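Local coordinates for HD domain-containing protein (Aquifex aeolicus, PDB 2HEK), which is of unproven function but binds zinc and GDP and may hydrolyse dGTP, at residues Phe28-Leu31 and Arg32-Gln36; Leu37-Ala40 and Tyr41-Phe44; Val77-Ala80 and Gly81-His84; Thr116-Tyr119 and Glu120-Gln124. All coordinates share one frame; numbering follows the deposited sequence.

Contact 1: Phe28-Leu31 and Arg32-Gln36; sequences FQRL and RYVKQ. With GDP (guanosine-5'-diphosphate), chain H.
Gln-29 O accepts from Arg-32 N at 2.9 Å, and Arg-30 O from Tyr-33 N and Leu-31 O from Val-34 N repeat this three-residue step, so tight turns carry the chain on from helix 26-29 of this HD-domain protein. The turn brings Gln-29 and Arg-32 side by side, pointing the same way, where both bind the guanine of the GDP. Their planes are 45° apart, yet Arg-32 NH1 reaches Gln-29 OE1 at 3.0 Å, on a lone pair in the amide plane. The base is gripped at two acceptors. Its O6 takes Gln-29 NE2 at 2.9 Å and Arg-32 NH1 at 3.0 Å, while Arg-32 NH2 meets N7 at 3.2 Å in an almost straight bond (177°). An arginine suits this place because two nitrogens at one edge can serve O6 and N7 together; a bend at chi3 (141°) sets that edge against the purine. With a leucine in its place, N7 would probably lose this donor and O6 one of its two, and Gln-29 OE1 its guanidinium partner. Asp-24 and Lys-3 also bind this GDP, and Phe-52 makes a cation-pi contact with Arg-32. On the far flank Val-34 CG2 lies over one face of the Arg-30 guanidinium, whose NH2 is bonded to the carbonyls of His-88 and Leu-255. Tyr-33 lays its ring face against Arg-32 CB, and its hydroxyl bonds to Tyr-41 OH of the second subunit. A water that donates to Gln-29 OE1 at 3.1 Å also lies 2.7 Å from Tyr-33 OH, in the plane of the tyrosine ring.

Contact 2: Leu37-Ala40 and Tyr41-Phe44; sequences LGLA and YLVF. With GDP (guanosine-5'-diphosphate), chain G.
Tyr-41 turns the edge of its ring to the carbonyl of Gly-38, CD2 lying 3.4 Å from Gly-38 O. The ring reaches back this way because CG sits between the backbone N and the carbonyl carbon, the crowded position (chi1 69°). Leu-42 CG lies over one ring face, near the rim. Leu-39 and Leu-42 run side by side, with Leu-39 CD2 4.1 Å from Leu-42 CD1; both hold CG beside the backbone N, which aligns the two branched ends. The backbone beneath is a type II' beta turn, Leu-37 to Ala-40, leading into a short 3-10 segment. Glycine fits its second position, where phi is positive (66°). Ala-40 O then accepts two donors, Val-43 N at 2.9 Å and Phe-44 N at 2.8 Å, closing the 3-10 segment that follows. The Tyr-41 hydroxyl bonds to Tyr-33 OH of the second subunit, and Lys-35 makes a cation-pi contact with its ring. With a valine here, that Tyr-33 would probably lose its mate across the interface and the Gly-38 carbonyl its aromatic neighbour. Val-43 CG1 borders the sugar of a GDP, 4.0 Å from O4', in a pocket shared with the second subunit. The loop is wedged among helices: Leu-39, Leu-42 and Val-43 pack on helix 224-240, Leu-39 and Tyr-41 on helix 271-278, and Leu-37 and Phe-44 on helix 160-173.

Contact 3: Val77-Ala80 and Gly81-His84; sequences VKLA and GLLH
Backbone hydrogen bonds of alpha-helical spacing join Val-77-Ala-80 to Gly-81-His-84: Gly-81 N donates to Val-77 O at 2.9 Å, Leu-82 N to Lys-78 O at 2.8 Å and Leu-83 N to Leu-79 O at 3.1 Å. The ladder then tightens, since His-84 N turns back to Gly-81 O, only three residues behind. Among apolar contacts, Leu-79 and Leu-82 lie side by side, pointing the same way, with their CD2 methyls 4.1 Å apart. Leu-82 carries CG on the far side of its CA-CB bond from the backbone N (chi1 -171°), which keeps that branch beside Leu-79. Leu-83 instead folds back, CG coming 3.4 Å from Leu-79 O and shielding a carbonyl already bonded to its own N. Ala-80 and Gly-81 keep this turn slim; Ala-80 CB faces Leu-134 and Ile-137 of helix 128-139 and Ile-154 of helix 145-155. The charged contact is with a neighbouring helix: buried Lys-78 is matched by a salt bridge from NZ to Glu-63 of helix 51-69. At the end of the segment the His-84 side chain lies about 3 Å from that of Asp-161 and about 4 Å from the bound zinc. His-54, Asp-85 and Asp-161 bind that metal; the chain just beyond helix 74-82 places His-84 and the zinc ligand Asp-85 at the site, consistent with the adjoining His-Asp pair for which HD domains are named.

Contact 4: Thr116-Tyr119 and Glu120-Gln124; sequences TEIY and EILKQ
Glu-117 O, Ile-118 O and Tyr-119 O accept in turn from Ile-121 N at 3.0 Å, Leu-122 N at 2.9 Å and Lys-123 N at 2.8 Å, as in a regular alpha helix. Thr-116 stands at the N-cap of this helix, 117-123: OG1 takes a weak bond from Ile-118 N at 3.3 Å and is also hydrogen-bonded to Val-112 O, and threonine suits the place because its short hydroxyl can reach back to an N-H of the first turn. At the other end the Gln-124 side chain bends back, NE2 donating to Glu-120 O at 3.0 Å with the acceptor close to the amide plane. Three pairs spaced four apart lie side by side. Ile-118 CG2 touches Leu-122 CD1 at 3.9 Å on the buried flank, where branched aliphatic residues fill the space between helices. Tyr-119 runs along Lys-123 and meets its aliphatic portion, CE2 lying 3.6 Å from CG; the lysine is bent at chi2 (-71°) and chi3, which carries its methylenes past the ring. Glu-117 comes alongside Ile-121, its OE1 4.0 Å from CD1, while OE2 accepts from Phe-26 N at the start of helix 26-29. Acidic side chains at Glu-117 and Glu-120 would also be expected to sit favourably near the positive end of the helix dipole. Around it, Ile-118 and Ile-121 pack on Leu-22 of helix 17-23, Tyr-119, Leu-122 and Lys-123 touch Ile-131 of helix 128-139, and Thr-116 and Glu-117 rest on Pro-27 of helix 26-29.

How the contacts relate
The four contacts follow one another along the chain. Contacts 1 and 2 share the connection from helix 26-29 towards helix 51-69; their centres are 15 Å apart, Lys-35 CD meets Tyr-41 CD2 at 3.7 Å, and both touch the second subunit, so this run of chain supplies residues to both halves of GDP pockets that span the interface. Contacts 3 and 4, centres 14 Å apart, lie in the HD domain on helices 74-82 and 117-123, joined by Leu-83 packing against Ile-118 and Leu-122. Contacts 2 and 4 are farthest apart, with centres 34 Å distant. Phe-28 CE1 lies 3.4 Å from Leu-82 O, setting the helix that carries Gln-29 against the helix preceding the zinc ligand Asp-85.

Contact 1: Phe28-Leu31 and Arg32-Gln36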
loop_
_atom_site.group_PDB
_atom_site.type_symbol
_atom_site.label_atom_id
_atom_site.label_comp_id
_atom_site.label_asym_id
_atom_site.label_seq_id
_atom_site.Cartn_x
_atom_site.Cartn_y
_atom_site.Cartn_z
ATOM N N PHE A 28 -14.611 22.321 19.679
ATOM C CA PHE A 28 -14.027 21.429 18.679
ATOM C C PHE A 28 -12.592 21.048 19.066
ATOM O O PHE A 28 -12.196 19.877 18.957
ATOM C CB PHE A 28 -14.108 22.003 17.256
ATOM C CG PHE A 28 -13.834 20.984 16.181
ATOM C CD1 PHE A 28 -14.891 20.294 15.571
ATOM C CD2 PHE A 28 -12.538 20.709 15.769
ATOM C CE1 PHE A 28 -14.648 19.324 14.598
ATOM C CE2 PHE A 28 -12.284 19.758 14.751
ATOM C CZ PHE A 28 -13.338 19.070 14.172
ATOM N N GLN A 29 -11.823 22.003 19.567
ATOM C CA GLN A 29 -10.436 21.683 19.961
ATOM C C GLN A 29 -10.371 20.645 21.098
ATOM O O GLN A 29 -9.451 19.829 21.152
ATOM C CB GLN A 29 -9.641 22.955 20.330
ATOM C CG GLN A 29 -9.392 23.853 19.153
ATOM C CD GLN A 29 -8.284 23.327 18.230
ATOM O OE1 GLN A 29 -7.311 22.757 18.698
ATOM N NE2 GLN A 29 -8.426 23.535 16.936
ATOM N N ARG A 30 -11.361 20.660 21.990
ATOM C CA ARG A 30 -11.523 19.629 23.014
ATOM C C ARG A 30 -11.385 18.198 22.443
ATOM O O ARG A 30 -10.878 17.254 23.107
ATOM C CB ARG A 30 -12.932 19.785 23.651
ATOM C CG ARG A 30 -13.285 18.691 24.662
ATOM C CD ARG A 30 -14.714 18.828 25.246
ATOM N NE ARG A 30 -15.013 17.573 25.902
ATOM C CZ ARG A 30 -15.597 16.527 25.304
ATOM N NH1 ARG A 30 -16.042 16.604 24.056
ATOM N NH2 ARG A 30 -15.775 15.407 25.980
ATOM N N LEU A 31 -11.874 18.012 21.224
ATOM C CA LEU A 31 -11.891 16.670 20.670
ATOM C C LEU A 31 -10.465 16.133 20.463
ATOM O O LEU A 31 -10.288 14.937 20.443
ATOM C CB LEU A 31 -12.688 16.642 19.373
ATOM C CG LEU A 31 -14.183 16.982 19.485
ATOM C CD1 LEU A 31 -14.767 16.935 18.099
ATOM C CD2 LEU A 31 -14.936 16.045 20.424
ATOM N N ARG A 32 -9.468 17.017 20.345
ATOM C CA ARG A 32 -8.031 16.619 20.264
ATOM C C ARG A 32 -7.604 15.895 21.529
ATOM O O ARG A 32 -6.560 15.307 21.539
ATOM C CB ARG A 32 -7.117 17.852 20.191
ATOM C CG ARG A 32 -6.947 18.418 18.847
ATOM C CD ARG A 32 -5.908 19.462 18.777
ATOM N NE ARG A 32 -5.229 19.230 17.514
ATOM C CZ ARG A 32 -5.121 20.117 16.559
ATOM N NH1 ARG A 32 -5.590 21.345 16.750
ATOM N NH2 ARG A 32 -4.510 19.777 15.439
ATOM N N TYR A 33 -8.381 15.984 22.606
ATOM C CA TYR A 33 -7.966 15.430 23.919
ATOM C C TYR A 33 -8.850 14.244 24.353
ATOM O O TYR A 33 -8.909 13.860 25.535
ATOM C CB TYR A 33 -7.830 16.574 24.961
ATOM C CG TYR A 33 -6.928 17.665 24.383
ATOM C CD1 TYR A 33 -5.539 17.468 24.296
ATOM C CD2 TYR A 33 -7.459 18.833 23.849
ATOM C CE1 TYR A 33 -4.689 18.419 23.725
ATOM C CE2 TYR A 33 -6.602 19.813 23.238
ATOM C CZ TYR A 33 -5.216 19.583 23.191
ATOM O OH TYR A 33 -4.338 20.495 22.584
ATOM N N VAL A 34 -9.498 13.642 23.357
ATOM C CA VAL A 34 -10.373 12.479 23.555
ATOM C C VAL A 34 -9.996 11.447 22.484
ATOM O O VAL A 34 -10.307 11.645 21.313
ATOM C CB VAL A 34 -11.889 12.846 23.355
ATOM C CG1 VAL A 34 -12.793 11.596 23.493
ATOM C CG2 VAL A 34 -12.379 13.966 24.327
ATOM N N LYS A 35 -9.352 10.355 22.881
ATOM C CA LYS A 35 -9.036 9.264 21.965
ATOM C C LYS A 35 -10.298 8.633 21.425
ATOM O O LYS A 35 -11.257 8.386 22.176
ATOM C CB LYS A 35 -8.184 8.189 22.660
ATOM C CG LYS A 35 -6.721 8.634 22.887
ATOM C CD LYS A 35 -5.849 7.467 23.386
ATOM C CE LYS A 35 -4.619 7.953 24.183
ATOM N NZ LYS A 35 -5.042 8.739 25.421
ATOM N N GLN A 36 -10.289 8.379 20.120
ATOM C CA GLN A 36 -11.390 7.784 19.409
ATOM C C GLN A 36 -11.799 6.480 20.074
ATOM O O GLN A 36 -13.000 6.218 20.249
ATOM C CB GLN A 36 -10.984 7.549 17.948
ATOM C CG GLN A 36 -12.046 6.851 17.089
ATOM C CD GLN A 36 -13.189 7.796 16.696
ATOM O OE1 GLN A 36 -13.096 9.021 16.859
ATOM N NE2 GLN A 36 -14.285 7.224 16.201
HETATM P PB GDP H . -0.282 29.589 8.744
HETATM O O1B GDP H . 1.008 28.945 8.267
HETATM O O2B GDP H . -0.313 31.033 8.277
HETATM O O3B GDP H . -1.468 28.861 8.135
HETATM O O3A GDP H . -0.355 29.550 10.370
HETATM P PA GDP H . -1.213 28.446 11.194
HETATM O O1A GDP H . -2.682 28.493 10.818
HETATM O O2A GDP H . -1.062 28.592 12.692
HETATM O "O5'" GDP H . -0.539 27.064 10.705
HETATM C "C5'" GDP H . -1.013 25.796 11.139
HETATM C "C4'" GDP H . -1.218 24.927 9.909
HETATM O "O4'" GDP H . -1.365 23.584 10.362
HETATM C "C3'" GDP H . -2.486 25.289 9.133
HETATM O "O3'" GDP H . -2.194 25.853 7.845
HETATM C "C2'" GDP H . -3.261 23.987 9.006
HETATM O "O2'" GDP H . -3.083 23.438 7.699
HETATM C "C1'" GDP H . -2.645 23.040 10.032
HETATM N N9 GDP H . -3.475 22.878 11.269
HETATM C C8 GDP H . -3.486 21.776 12.052
HETATM N N7 GDP H . -4.336 21.893 13.108
HETATM C C5 GDP H . -4.906 23.110 13.015
HETATM C C6 GDP H . -5.899 23.892 13.788
HETATM O O6 GDP H . -6.414 23.436 14.816
HETATM N N1 GDP H . -6.222 25.118 13.354
HETATM C C2 GDP H . -5.681 25.677 12.248
HETATM N N2 GDP H . -6.056 26.924 11.874
HETATM N N3 GDP H . -4.761 25.025 11.488
HETATM C C4 GDP H . -4.337 23.762 11.808
HETATM O O HOH W 1 -5.561 22.533 21.214
#

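Contact 2: Leu37-Ala40 and Tyr41-Phe44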
loop_
_atom_site.group_PDB
_atom_site.type_symbol
_atom_site.label_atom_id
_atom_site.label_comp_id
_atom_site.label_asym_id
_atom_site.label_seq_id
_atom_site.Cartn_x
_atom_site.Cartn_y
_atom_site.Cartn_z
ATOM N N LEU A 37 -10.813 5.678 20.482
ATOM C CA LEU A 37 -11.082 4.343 21.005
ATOM C C LEU A 37 -10.848 4.180 22.513
ATOM O O LEU A 37 -10.738 3.064 22.989
ATOM C CB LEU A 37 -10.275 3.286 20.220
ATOM C CG LEU A 37 -10.568 3.104 18.730
ATOM C CD1 LEU A 37 -9.686 1.980 18.121
ATOM C CD2 LEU A 37 -12.027 2.736 18.488
ATOM N N GLY A 38 -10.796 5.284 23.255
ATOM C CA GLY A 38 -10.768 5.235 24.698
ATOM C C GLY A 38 -9.493 4.609 25.176
ATOM O O GLY A 38 -8.424 5.131 24.922
ATOM N N LEU A 39 -9.626 3.472 25.857
ATOM C CA LEU A 39 -8.500 2.724 26.436
ATOM C C LEU A 39 -7.955 1.636 25.535
ATOM O O LEU A 39 -7.102 0.891 25.967
ATOM C CB LEU A 39 -8.915 2.057 27.779
ATOM C CG LEU A 39 -9.289 3.020 28.907
ATOM C CD1 LEU A 39 -9.930 2.255 30.067
ATOM C CD2 LEU A 39 -8.071 3.806 29.389
ATOM N N ALA A 40 -8.433 1.520 24.293
ATOM C CA ALA A 40 -7.938 0.464 23.435
ATOM C C ALA A 40 -6.413 0.528 23.257
ATOM O O ALA A 40 -5.798 -0.481 22.936
ATOM C CB ALA A 40 -8.627 0.513 22.054
ATOM N N TYR A 41 -5.793 1.690 23.469
ATOM C CA TYR A 41 -4.338 1.808 23.226
ATOM C C TYR A 41 -3.561 0.968 24.242
ATOM O O TYR A 41 -2.372 0.683 24.049
ATOM C CB TYR A 41 -3.878 3.271 23.278
ATOM C CG TYR A 41 -3.941 3.857 24.682
ATOM C CD1 TYR A 41 -2.806 3.934 25.472
ATOM C CD2 TYR A 41 -5.132 4.307 25.225
ATOM C CE1 TYR A 41 -2.848 4.460 26.764
ATOM C CE2 TYR A 41 -5.188 4.823 26.513
ATOM C CZ TYR A 41 -4.044 4.883 27.275
ATOM O OH TYR A 41 -4.078 5.406 28.549
ATOM N N LEU A 42 -4.247 0.536 25.307
ATOM C CA LEU A 42 -3.611 -0.338 26.300
ATOM C C LEU A 42 -3.464 -1.770 25.765
ATOM O O LEU A 42 -2.776 -2.599 26.372
ATOM C CB LEU A 42 -4.416 -0.353 27.607
ATOM C CG LEU A 42 -4.381 0.971 28.385
ATOM C CD1 LEU A 42 -5.280 0.838 29.652
ATOM C CD2 LEU A 42 -2.940 1.384 28.785
ATOM N N VAL A 43 -4.106 -2.057 24.638
ATOM C CA VAL A 43 -4.023 -3.369 23.989
ATOM C C VAL A 43 -3.402 -3.223 22.570
ATOM O O VAL A 43 -2.539 -4.025 22.166
ATOM C CB VAL A 43 -5.446 -3.998 23.850
ATOM C CG1 VAL A 43 -5.404 -5.337 23.090
ATOM C CG2 VAL A 43 -6.091 -4.194 25.206
ATOM N N PHE A 44 -3.857 -2.210 21.829
ATOM C CA PHE A 44 -3.353 -1.884 20.457
ATOM C C PHE A 44 -2.580 -0.580 20.591
ATOM O O PHE A 44 -3.188 0.485 20.578
ATOM C CB PHE A 44 -4.522 -1.680 19.456
ATOM C CG PHE A 44 -5.289 -2.942 19.182
ATOM C CD1 PHE A 44 -6.380 -3.320 19.997
ATOM C CD2 PHE A 44 -4.897 -3.793 18.130
ATOM C CE1 PHE A 44 -7.059 -4.551 19.768
ATOM C CE2 PHE A 44 -5.592 -5.025 17.898
ATOM C CZ PHE A 44 -6.666 -5.374 18.699
HETATM P PB GDP G . -3.619 -11.322 28.687
HETATM O O1B GDP G . -4.640 -11.822 27.672
HETATM O O2B GDP G . -3.850 -11.957 30.055
HETATM O O3B GDP G . -2.209 -11.676 28.217
HETATM O O3A GDP G . -3.780 -9.722 28.874
HETATM P PA GDP G . -2.577 -8.650 28.898
HETATM O O1A GDP G . -1.219 -9.235 29.177
HETATM O O2A GDP G . -2.891 -7.578 29.909
HETATM O "O5'" GDP G . -2.577 -7.945 27.439
HETATM C "C5'" GDP G . -3.086 -8.531 26.250
HETATM C "C4'" GDP G . -2.530 -7.847 24.994
HETATM O "O4'" GDP G . -2.166 -6.463 25.165
HETATM C "C3'" GDP G . -1.294 -8.536 24.478
HETATM O "O3'" GDP G . -1.562 -8.724 23.057
HETATM C "C2'" GDP G . -0.246 -7.470 24.584
HETATM O "O2'" GDP G . 0.605 -7.661 23.479
HETATM C "C1'" GDP G . -0.990 -6.171 24.420
HETATM N N9 GDP G . -0.370 -5.034 25.134
HETATM C C8 GDP G . -0.363 -3.752 24.731
HETATM N N7 GDP G . 0.235 -2.955 25.640
HETATM C C5 GDP G . 0.629 -3.746 26.650
HETATM C C6 GDP G . 1.343 -3.551 27.925
HETATM O O6 GDP G . 1.681 -2.414 28.222
HETATM N N1 GDP G . 1.541 -4.597 28.748
HETATM C C2 GDP G . 1.148 -5.845 28.418
HETATM N N2 GDP G . 1.409 -6.864 29.303
HETATM N N3 GDP G . 0.486 -6.097 27.239
HETATM C C4 GDP G . 0.215 -5.108 26.347
HETATM O O HOH W 2 -7.383 4.051 22.330
#

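Contact 3: Val77-Ala80 and Gly81-His84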
loop_
_atom_site.group_PDB
_atom_site.type_symbol
_atom_site.label_atom_id
_atom_site.label_comp_id
_atom_site.label_asym_id
_atom_site.label_seq_id
_atom_site.Cartn_x
_atom_site.Cartn_y
_atom_site.Cartn_z
ATOM N N VAL A 77 -24.657 19.513 5.077
ATOM C CA VAL A 77 -24.459 18.131 5.518
ATOM C C VAL A 77 -22.982 17.934 5.892
ATOM O O VAL A 77 -22.699 17.208 6.828
ATOM C CB VAL A 77 -24.990 17.084 4.499
ATOM C CG1 VAL A 77 -24.202 17.093 3.243
ATOM C CG2 VAL A 77 -24.938 15.648 5.084
ATOM N N LYS A 78 -22.058 18.615 5.201
ATOM C CA LYS A 78 -20.631 18.515 5.532
ATOM C C LYS A 78 -20.427 19.044 6.928
ATOM O O LYS A 78 -19.699 18.439 7.749
ATOM C CB LYS A 78 -19.742 19.303 4.558
ATOM C CG LYS A 78 -19.512 18.584 3.199
ATOM C CD LYS A 78 -18.960 19.565 2.162
ATOM C CE LYS A 78 -17.692 20.328 2.671
ATOM N NZ LYS A 78 -17.219 21.347 1.638
ATOM N N LEU A 79 -21.071 20.168 7.229
ATOM C CA LEU A 79 -20.907 20.694 8.589
ATOM C C LEU A 79 -21.587 19.798 9.604
ATOM O O LEU A 79 -21.081 19.645 10.706
ATOM C CB LEU A 79 -21.365 22.175 8.707
ATOM C CG LEU A 79 -20.586 23.190 7.848
ATOM C CD1 LEU A 79 -21.111 24.662 8.010
ATOM C CD2 LEU A 79 -19.072 23.119 8.120
ATOM N N ALA A 80 -22.738 19.198 9.260
ATOM C CA ALA A 80 -23.360 18.243 10.179
ATOM C C ALA A 80 -22.384 17.085 10.467
ATOM O O ALA A 80 -22.303 16.597 11.605
ATOM C CB ALA A 80 -24.690 17.702 9.576
ATOM N N GLY A 81 -21.662 16.637 9.426
ATOM C CA GLY A 81 -20.627 15.583 9.584
ATOM C C GLY A 81 -19.522 16.079 10.511
ATOM O O GLY A 81 -19.161 15.411 11.480
ATOM N N LEU A 82 -18.988 17.261 10.229
ATOM C CA LEU A 82 -17.939 17.864 11.065
ATOM C C LEU A 82 -18.250 17.937 12.580
ATOM O O LEU A 82 -17.367 17.665 13.425
ATOM C CB LEU A 82 -17.600 19.256 10.508
ATOM C CG LEU A 82 -16.372 19.962 11.111
ATOM C CD1 LEU A 82 -15.038 19.243 10.705
ATOM C CD2 LEU A 82 -16.338 21.470 10.707
ATOM N N LEU A 83 -19.509 18.254 12.942
ATOM C CA LEU A 83 -19.834 18.507 14.349
ATOM C C LEU A 83 -20.436 17.297 15.046
ATOM O O LEU A 83 -20.829 17.369 16.208
ATOM C CB LEU A 83 -20.786 19.715 14.442
ATOM C CG LEU A 83 -20.241 20.980 13.752
ATOM C CD1 LEU A 83 -21.257 22.096 13.835
ATOM C CD2 LEU A 83 -18.915 21.442 14.380
ATOM N N HIS A 84 -20.490 16.178 14.323
ATOM C CA HIS A 84 -21.154 14.970 14.799
ATOM C C HIS A 84 -20.682 14.474 16.152
ATOM O O HIS A 84 -21.451 13.888 16.879
ATOM C CB HIS A 84 -20.994 13.837 13.786
ATOM C CG HIS A 84 -21.873 12.656 14.072
ATOM N ND1 HIS A 84 -21.393 11.487 14.624
ATOM C CD2 HIS A 84 -23.202 12.468 13.894
ATOM C CE1 HIS A 84 -22.389 10.626 14.770
ATOM N NE2 HIS A 84 -23.497 11.196 14.331
#

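Contact 4: Thr116-Tyr119 and Glu120-Gln124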
loop_
_atom_site.group_PDB
_atom_site.type_symbol
_atom_site.label_atom_id
_atom_site.label_comp_id
_atom_site.label_asym_id
_atom_site.label_seq_id
_atom_site.Cartn_x
_atom_site.Cartn_y
_atom_site.Cartn_z
ATOM N N THR A 116 -22.830 27.010 23.201
ATOM C CA THR A 116 -21.452 27.515 23.164
ATOM C C THR A 116 -21.278 28.442 21.967
ATOM O O THR A 116 -22.235 28.652 21.206
ATOM C CB THR A 116 -20.427 26.343 23.045
ATOM O OG1 THR A 116 -20.612 25.692 21.785
ATOM C CG2 THR A 116 -20.593 25.329 24.197
ATOM N N GLU A 117 -20.059 28.954 21.752
ATOM C CA GLU A 117 -19.739 29.773 20.570
ATOM C C GLU A 117 -20.082 29.097 19.248
ATOM O O GLU A 117 -20.226 29.778 18.242
ATOM C CB GLU A 117 -18.256 30.222 20.567
ATOM C CG GLU A 117 -17.235 29.079 20.755
ATOM C CD GLU A 117 -15.749 29.522 20.638
ATOM O OE1 GLU A 117 -15.448 30.431 19.802
ATOM O OE2 GLU A 117 -14.887 28.957 21.376
ATOM N N ILE A 118 -20.182 27.758 19.223
ATOM C CA ILE A 118 -20.578 27.062 17.979
ATOM C C ILE A 118 -21.848 27.693 17.387
ATOM O O ILE A 118 -21.921 27.952 16.197
ATOM C CB ILE A 118 -20.793 25.529 18.189
ATOM C CG1 ILE A 118 -19.496 24.846 18.648
ATOM C CG2 ILE A 118 -21.362 24.851 16.933
ATOM C CD1 ILE A 118 -18.393 24.920 17.649
ATOM N N TYR A 119 -22.853 27.959 18.214
ATOM C CA TYR A 119 -24.101 28.532 17.669
ATOM C C TYR A 119 -23.868 29.852 16.906
ATOM O O TYR A 119 -24.306 30.035 15.735
ATOM C CB TYR A 119 -25.132 28.738 18.795
ATOM C CG TYR A 119 -26.506 28.971 18.199
ATOM C CD1 TYR A 119 -27.233 27.909 17.634
ATOM C CD2 TYR A 119 -27.058 30.250 18.158
ATOM C CE1 TYR A 119 -28.502 28.109 17.060
ATOM C CE2 TYR A 119 -28.334 30.476 17.587
ATOM C CZ TYR A 119 -29.033 29.394 17.040
ATOM O OH TYR A 119 -30.247 29.591 16.449
ATOM N N GLU A 120 -23.168 30.784 17.553
ATOM C CA GLU A 120 -22.864 32.082 16.938
ATOM C C GLU A 120 -22.081 31.897 15.657
ATOM O O GLU A 120 -22.298 32.594 14.647
ATOM C CB GLU A 120 -22.071 32.949 17.911
ATOM C CG GLU A 120 -22.947 33.764 18.847
ATOM C CD GLU A 120 -23.586 32.939 19.966
ATOM O OE1 GLU A 120 -24.653 33.375 20.457
ATOM O OE2 GLU A 120 -23.035 31.864 20.360
ATOM N N ILE A 121 -21.161 30.940 15.676
ATOM C CA ILE A 121 -20.382 30.685 14.475
ATOM C C ILE A 121 -21.295 30.224 13.342
ATOM O O ILE A 121 -21.238 30.764 12.218
ATOM C CB ILE A 121 -19.212 29.659 14.751
ATOM C CG1 ILE A 121 -18.191 30.274 15.713
ATOM C CG2 ILE A 121 -18.565 29.252 13.412
ATOM C CD1 ILE A 121 -17.241 29.245 16.428
ATOM N N LEU A 122 -22.146 29.230 13.606
ATOM C CA LEU A 122 -23.081 28.753 12.545
ATOM C C LEU A 122 -24.067 29.848 12.055
ATOM O O LEU A 122 -24.417 29.916 10.844
ATOM C CB LEU A 122 -23.864 27.540 13.045
ATOM C CG LEU A 122 -23.074 26.246 13.336
ATOM C CD1 LEU A 122 -23.955 25.254 14.075
ATOM C CD2 LEU A 122 -22.625 25.676 12.000
ATOM N N LYS A 123 -24.492 30.720 12.980
ATOM C CA LYS A 123 -25.427 31.813 12.625
ATOM C C LYS A 123 -24.864 32.784 11.596
ATOM O O LYS A 123 -25.629 33.433 10.894
ATOM C CB LYS A 123 -25.908 32.594 13.855
ATOM C CG LYS A 123 -27.084 31.946 14.546
ATOM C CD LYS A 123 -28.393 32.069 13.718
ATOM C CE LYS A 123 -29.207 33.305 14.140
ATOM N NZ LYS A 123 -30.206 33.651 13.127
ATOM N N GLN A 124 -23.532 32.867 11.484
ATOM C CA GLN A 124 -22.911 33.678 10.445
ATOM C C GLN A 124 -23.230 33.200 9.034
ATOM O O GLN A 124 -23.275 34.006 8.099
ATOM C CB GLN A 124 -21.377 33.760 10.647
ATOM C CG GLN A 124 -20.970 34.264 12.044
ATOM C CD GLN A 124 -21.758 35.504 12.476
ATOM O OE1 GLN A 124 -21.790 36.506 11.747
ATOM N NE2 GLN A 124 -22.405 35.441 13.665
#